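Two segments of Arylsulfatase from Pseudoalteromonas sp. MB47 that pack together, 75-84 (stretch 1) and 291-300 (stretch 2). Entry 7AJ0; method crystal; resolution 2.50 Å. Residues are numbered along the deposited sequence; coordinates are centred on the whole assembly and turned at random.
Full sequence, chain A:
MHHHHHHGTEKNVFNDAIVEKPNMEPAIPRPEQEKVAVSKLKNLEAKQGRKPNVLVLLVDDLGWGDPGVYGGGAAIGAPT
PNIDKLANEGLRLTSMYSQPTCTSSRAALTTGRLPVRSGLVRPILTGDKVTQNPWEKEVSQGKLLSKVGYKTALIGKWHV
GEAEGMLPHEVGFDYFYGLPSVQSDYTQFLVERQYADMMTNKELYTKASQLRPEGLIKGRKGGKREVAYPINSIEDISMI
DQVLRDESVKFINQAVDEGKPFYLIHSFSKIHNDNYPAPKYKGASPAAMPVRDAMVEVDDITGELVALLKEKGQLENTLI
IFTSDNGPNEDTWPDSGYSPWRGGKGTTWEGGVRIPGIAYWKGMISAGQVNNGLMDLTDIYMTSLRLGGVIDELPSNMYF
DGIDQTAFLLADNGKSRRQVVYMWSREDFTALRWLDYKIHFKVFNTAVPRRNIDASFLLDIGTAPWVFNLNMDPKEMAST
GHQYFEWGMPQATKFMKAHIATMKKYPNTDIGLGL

Stretch 1 (75-84) AIGAPTPNID
Stretch 2 (291-300) VRDAMVEVDD

The contact is a loop and the first turn of a helix laid along the side of another helix, fastened by polar bonds toward its two ends, with small and apolar side chains packed between them. Stretch 2 is helical throughout, whereas stretch 1 runs as loop or turn until its helix starts at Pro 81. The chains advance in the same sense: the CA of Ala 78 lies 5.5 Å from the CA of Arg 292, and two helical turns on, the CA of Thr 80 lies 5.6 Å from the CA of Asp 299. The register moves on two residues in stretch 1 and seven in stretch 2; the loop is extended here, with phi/psi of -159/78° at Ala 78, -55/147° at Pro 79 and -131/74° at Thr 80, and covers about 6.5 Å from the CA of Ala 78 to the CA of Thr 80, against about 10.7 Å from the CA of Arg 292 to the CA of Asp 299.

Asp 299 is the main anchor. Its CA-to-CB bond points toward stretch 1, and with chi1 t (179°) and chi2 73° the carboxylate meets backbone NH groups of the helix start, which have no acceptor one turn earlier within the helix. Ile 83 N donates to Asp 299 OD1 at 2.7 Å, nearly straight (162°), while Asn 82 N makes a weak bond to Asp 299 OD2 at 3.2 Å. Asn 82, with chi1 m, adds two weak bonds from its amide: ND2 lies 3.1 Å from both O and OD2 of Asp 299. Pro 81 suits the helix's first turn, since its phi is fixed near -67° and it has no NH left to satisfy. Thr 80 holds the N-cap position without a side-chain capping bond; chi1 is p, and its OG1 instead donates to Asp 84 OD1 at 3.0 Å.

At the other end, Arg 292 points its CA-to-CB bond toward the loop (chi1 m, chi2 m, chi3 t, chi4 -103°), and its NE donates to Ile 76 O at 3.1 Å. Ile 76, with chi1 p and chi2 t, lays CD1 over one face of the guanidinium, whose NH1 and NH2 bond elsewhere in the structure. Gly 77 follows with phi/psi 71/36°, a positive phi that favours glycine.

Between these anchors, Ala 78 points toward the helix, and its small methyl allows close approach: CB is 3.7 Å from Arg 292 CD and 4.3 Å from Met 295 CB. Met 295 (chi1 t, chi2 p, chi3 -142°) is flexible enough to place CE 3.8 Å from CD1 of Ile 83 (chi1 m, chi2 t) and 4.0 Å from Thr 80 CG2. Val 296, chi1 t, brings CG2 within 4.1 Å of Pro 79 O; its compact branched side chain, whose CA-to-CB bond points sideways, fills space beside the loop without needing a polar partner. Altogether 539 Å² is buried, with Asp 299 the most covered residue.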

ATOM      1  N   ALA A  75     -30.927   9.751   0.664  1.00 24.03           N
ATOM      2  CA  ALA A  75     -29.898   8.988  -0.029  1.00 24.12           C
ATOM      3  C   ALA A  75     -29.152   8.038   0.900  1.00 24.02           C
ATOM      4  O   ALA A  75     -28.569   7.059   0.422  1.00 24.26           O
ATOM      5  CB  ALA A  75     -28.908   9.940  -0.702  1.00 23.85           C
ATOM      6  N   ILE A  76     -29.151   8.302   2.207  1.00 23.75           N
ATOM      7  CA  ILE A  76     -28.492   7.447   3.184  1.00 23.71           C
ATOM      8  C   ILE A  76     -29.489   6.893   4.203  1.00 23.91           C
ATOM      9  O   ILE A  76     -29.110   6.522   5.309  1.00 23.83           O
ATOM     10  CB  ILE A  76     -27.338   8.187   3.890  1.00 23.26           C
ATOM     11  CG1 ILE A  76     -27.831   9.492   4.517  1.00 22.96           C
ATOM     12  CG2 ILE A  76     -26.205   8.466   2.915  1.00 23.15           C
ATOM     13  CD1 ILE A  76     -26.800  10.176   5.394  1.00 22.60           C
ATOM     14  N   GLY A  77     -30.765   6.851   3.843  1.00 24.21           N
ATOM     15  CA  GLY A  77     -31.765   6.241   4.699  1.00 24.49           C
ATOM     16  C   GLY A  77     -32.108   7.013   5.954  1.00 24.24           C
ATOM     17  O   GLY A  77     -32.364   6.400   6.999  1.00 30.88           O
ATOM     18  N   ALA A  78     -32.131   8.345   5.880  1.00 23.92           N
ATOM     19  CA  ALA A  78     -32.544   9.151   7.022  1.00 23.75           C
ATOM     20  C   ALA A  78     -32.984  10.544   6.585  1.00 23.59           C
ATOM     21  O   ALA A  78     -32.226  11.511   6.734  1.00 23.22           O
ATOM     22  CB  ALA A  78     -31.407   9.259   8.046  1.00 25.11           C
ATOM     23  N   PRO A  79     -34.200  10.688   6.057  1.00 23.91           N
ATOM     24  CA  PRO A  79     -34.671  12.017   5.645  1.00 23.83           C
ATOM     25  C   PRO A  79     -34.597  13.024   6.785  1.00 23.56           C
ATOM     26  O   PRO A  79     -34.771  12.685   7.956  1.00 23.60           O
ATOM     27  CB  PRO A  79     -36.126  11.768   5.220  1.00 24.33           C
ATOM     28  CG  PRO A  79     -36.189  10.319   4.886  1.00 24.65           C
ATOM     29  CD  PRO A  79     -35.194   9.631   5.783  1.00 24.41           C
ATOM     30  N   THR A  80     -34.337  14.278   6.420  1.00 23.34           N
ATOM     31  CA  THR A  80     -34.292  15.395   7.364  1.00 23.15           C
ATOM     32  C   THR A  80     -35.136  16.537   6.806  1.00 23.30           C
ATOM     33  O   THR A  80     -34.608  17.552   6.340  1.00 23.11           O
ATOM     34  CB  THR A  80     -32.852  15.849   7.620  1.00 33.63           C
ATOM     35  OG1 THR A  80     -32.286  16.384   6.417  1.00 22.61           O
ATOM     36  CG2 THR A  80     -31.997  14.680   8.103  1.00 40.38           C
ATOM     37  N   PRO A  81     -36.465  16.400   6.846  1.00 23.70           N
ATOM     38  CA  PRO A  81     -37.312  17.425   6.205  1.00 23.93           C
ATOM     39  C   PRO A  81     -37.257  18.788   6.875  1.00 23.79           C
ATOM     40  O   PRO A  81     -37.257  19.806   6.172  1.00 24.70           O
ATOM     41  CB  PRO A  81     -38.721  16.811   6.278  1.00 24.44           C
ATOM     42  CG  PRO A  81     -38.652  15.818   7.390  1.00 24.42           C
ATOM     43  CD  PRO A  81     -37.254  15.261   7.349  1.00 24.02           C
ATOM     44  N   ASN A  82     -37.225  18.849   8.210  1.00 23.71           N
ATOM     45  CA  ASN A  82     -37.223  20.149   8.874  1.00 23.65           C
ATOM     46  C   ASN A  82     -35.916  20.893   8.634  1.00 23.25           C
ATOM     47  O   ASN A  82     -35.918  22.104   8.386  1.00 23.27           O
ATOM     48  CB  ASN A  82     -37.462  19.987  10.374  1.00 23.71           C
ATOM     49  CG  ASN A  82     -38.850  19.491  10.686  1.00 24.18           C
ATOM     50  OD1 ASN A  82     -39.838  20.171  10.417  1.00 24.51           O
ATOM     51  ND2 ASN A  82     -38.936  18.302  11.263  1.00 24.26           N
ATOM     52  N   ILE A  83     -34.786  20.188   8.717  1.00 22.94           N
ATOM     53  CA  ILE A  83     -33.502  20.823   8.440  1.00 22.61           C
ATOM     54  C   ILE A  83     -33.440  21.272   6.987  1.00 22.65           C
ATOM     55  O   ILE A  83     -32.887  22.334   6.671  1.00 23.05           O
ATOM     56  CB  ILE A  83     -32.349  19.867   8.793  1.00 22.34           C
ATOM     57  CG1 ILE A  83     -32.295  19.652  10.308  1.00 22.34           C
ATOM     58  CG2 ILE A  83     -31.031  20.413   8.271  1.00 22.05           C
ATOM     59  CD1 ILE A  83     -31.555  18.396  10.727  1.00 23.44           C
ATOM     60  N   ASP A  84     -34.006  20.475   6.078  1.00 22.85           N
ATOM     61  CA  ASP A  84     -34.063  20.884   4.680  1.00 22.99           C
ATOM     62  C   ASP A  84     -34.855  22.176   4.525  1.00 23.24           C
ATOM     63  O   ASP A  84     -34.490  23.049   3.729  1.00 23.25           O
ATOM     64  CB  ASP A  84     -34.684  19.774   3.829  1.00 23.28           C
ATOM     65  CG  ASP A  84     -33.798  18.540   3.737  1.00 37.94           C
ATOM     66  OD1 ASP A  84     -32.691  18.554   4.318  1.00 26.32           O
ATOM     67  OD2 ASP A  84     -34.210  17.555   3.086  1.00 36.00           O
ATOM     68  N   VAL A 291     -27.756   5.268  14.435  1.00 24.11           N
ATOM     69  CA  VAL A 291     -27.270   6.607  14.117  1.00 23.65           C
ATOM     70  C   VAL A 291     -28.209   7.317  13.150  1.00 23.48           C
ATOM     71  O   VAL A 291     -28.301   8.552  13.159  1.00 24.26           O
ATOM     72  CB  VAL A 291     -25.838   6.534  13.556  1.00 23.46           C
ATOM     73  CG1 VAL A 291     -25.845   5.964  12.148  1.00 23.50           C
ATOM     74  CG2 VAL A 291     -25.189   7.909  13.580  1.00 23.06           C
ATOM     75  N   ARG A 292     -28.911   6.571  12.297  1.00 23.72           N
ATOM     76  CA  ARG A 292     -29.869   7.196  11.391  1.00 23.65           C
ATOM     77  C   ARG A 292     -31.181   7.507  12.105  1.00 23.84           C
ATOM     78  O   ARG A 292     -31.787   8.560  11.869  1.00 23.70           O
ATOM     79  CB  ARG A 292     -30.127   6.295  10.185  1.00 23.90           C
ATOM     80  CG  ARG A 292     -28.893   5.988   9.354  1.00 23.78           C
ATOM     81  CD  ARG A 292     -28.362   7.211   8.606  1.00 23.37           C
ATOM     82  NE  ARG A 292     -27.253   6.836   7.728  1.00 23.33           N
ATOM     83  CZ  ARG A 292     -25.965   7.057   7.986  1.00 23.11           C
ATOM     84  NH1 ARG A 292     -25.587   7.679   9.096  1.00 22.90           N
ATOM     85  NH2 ARG A 292     -25.048   6.661   7.116  1.00 23.14           N
ATOM     86  N   ASP A 293     -31.639   6.595  12.967  1.00 24.22           N
ATOM     87  CA  ASP A 293     -32.781   6.900  13.822  1.00 24.44           C
ATOM     88  C   ASP A 293     -32.515   8.155  14.645  1.00 24.15           C
ATOM     89  O   ASP A 293     -33.415   8.978  14.849  1.00 24.18           O
ATOM     90  CB  ASP A 293     -33.082   5.720  14.745  1.00 24.91           C
ATOM     91  CG  ASP A 293     -33.612   4.510  14.000  1.00 25.77           C
ATOM     92  OD1 ASP A 293     -33.909   4.628  12.791  1.00 27.37           O
ATOM     93  OD2 ASP A 293     -33.734   3.437  14.629  1.00 25.72           O
ATOM     94  N   ALA A 294     -31.280   8.313  15.130  1.00 23.93           N
ATOM     95  CA  ALA A 294     -30.922   9.511  15.879  1.00 23.70           C
ATOM     96  C   ALA A 294     -30.994  10.752  15.004  1.00 23.35           C
ATOM     97  O   ALA A 294     -31.347  11.835  15.485  1.00 23.28           O
ATOM     98  CB  ALA A 294     -29.519   9.365  16.467  1.00 23.58           C
ATOM     99  N   MET A 295     -30.665  10.617  13.717  1.00 23.18           N
ATOM    100  CA  MET A 295     -30.744  11.760  12.814  1.00 22.92           C
ATOM    101  C   MET A 295     -32.192  12.196  12.622  1.00 23.11           C
ATOM    102  O   MET A 295     -32.476  13.394  12.513  1.00 22.98           O
ATOM    103  CB  MET A 295     -30.090  11.408  11.477  1.00 22.78           C
ATOM    104  CG  MET A 295     -29.670  12.615  10.646  1.00 34.71           C
ATOM    105  SD  MET A 295     -28.656  13.791  11.570  1.00 52.38           S
ATOM    106  CE  MET A 295     -29.262  15.347  10.924  1.00 37.72           C
ATOM    107  N   VAL A 296     -33.124  11.242  12.590  1.00 23.48           N
ATOM    108  CA  VAL A 296     -34.537  11.592  12.494  1.00 23.74           C
ATOM    109  C   VAL A 296     -34.999  12.294  13.766  1.00 23.83           C
ATOM    110  O   VAL A 296     -35.794  13.240  13.716  1.00 23.89           O
ATOM    111  CB  VAL A 296     -35.377  10.336  12.200  1.00 24.17           C
ATOM    112  CG1 VAL A 296     -36.859  10.644  12.294  1.00 24.53           C
ATOM    113  CG2 VAL A 296     -35.034   9.785  10.818  1.00 24.15           C
ATOM    114  N   GLU A 297     -34.508  11.848  14.926  1.00 23.89           N
ATOM    115  CA  GLU A 297     -34.857  12.512  16.177  1.00 24.02           C
ATOM    116  C   GLU A 297     -34.344  13.948  16.197  1.00 23.70           C
ATOM    117  O   GLU A 297     -35.068  14.867  16.595  1.00 23.82           O
ATOM    118  CB  GLU A 297     -34.303  11.723  17.365  1.00 24.19           C
ATOM    119  CG  GLU A 297     -34.528  12.391  18.721  1.00 24.37           C
ATOM    120  CD  GLU A 297     -34.465  11.410  19.886  1.00 25.93           C
ATOM    121  OE1 GLU A 297     -34.325  10.194  19.638  1.00 24.88           O
ATOM    122  OE2 GLU A 297     -34.557  11.855  21.052  1.00 24.95           O
ATOM    123  N   VAL A 298     -33.098  14.162  15.770  1.00 23.33           N
ATOM    124  CA  VAL A 298     -32.545  15.514  15.743  1.00 24.25           C
ATOM    125  C   VAL A 298     -33.373  16.412  14.834  1.00 23.05           C
ATOM    126  O   VAL A 298     -33.605  17.587  15.139  1.00 36.48           O
ATOM    127  CB  VAL A 298     -31.069  15.479  15.304  1.00 22.72           C
ATOM    128  CG1 VAL A 298     -30.597  16.872  14.915  1.00 29.92           C
ATOM    129  CG2 VAL A 298     -30.201  14.903  16.411  1.00 22.78           C
ATOM    130  N   ASP A 299     -33.822  15.877  13.698  1.00 23.09           N
ATOM    131  CA  ASP A 299     -34.599  16.684  12.765  1.00 23.96           C
ATOM    132  C   ASP A 299     -35.966  17.034  13.340  1.00 23.52           C
ATOM    133  O   ASP A 299     -36.475  18.138  13.115  1.00 23.58           O
ATOM    134  CB  ASP A 299     -34.753  15.945  11.435  1.00 23.18           C
ATOM    135  CG  ASP A 299     -35.571  16.728  10.425  1.00 33.54           C
ATOM    136  OD1 ASP A 299     -35.047  17.727   9.889  1.00 23.83           O
ATOM    137  OD2 ASP A 299     -36.737  16.348  10.176  1.00 31.16           O
ATOM    138  N   ASP A 300     -36.580  16.105  14.078  1.00 23.82           N
ATOM    139  CA  ASP A 300     -37.872  16.393  14.692  1.00 24.23           C
ATOM    140  C   ASP A 300     -37.739  17.448  15.782  1.00 24.23           C
ATOM    141  O   ASP A 300     -38.574  18.354  15.884  1.00 24.46           O
ATOM    142  CB  ASP A 300     -38.486  15.114  15.262  1.00 24.59           C
ATOM    143  CG  ASP A 300     -39.127  14.246  14.196  1.00 28.42           C
ATOM    144  OD1 ASP A 300     -39.154  14.662  13.017  1.00 32.79           O
ATOM    145  OD2 ASP A 300     -39.610  13.147  14.537  1.00 51.96           O
TER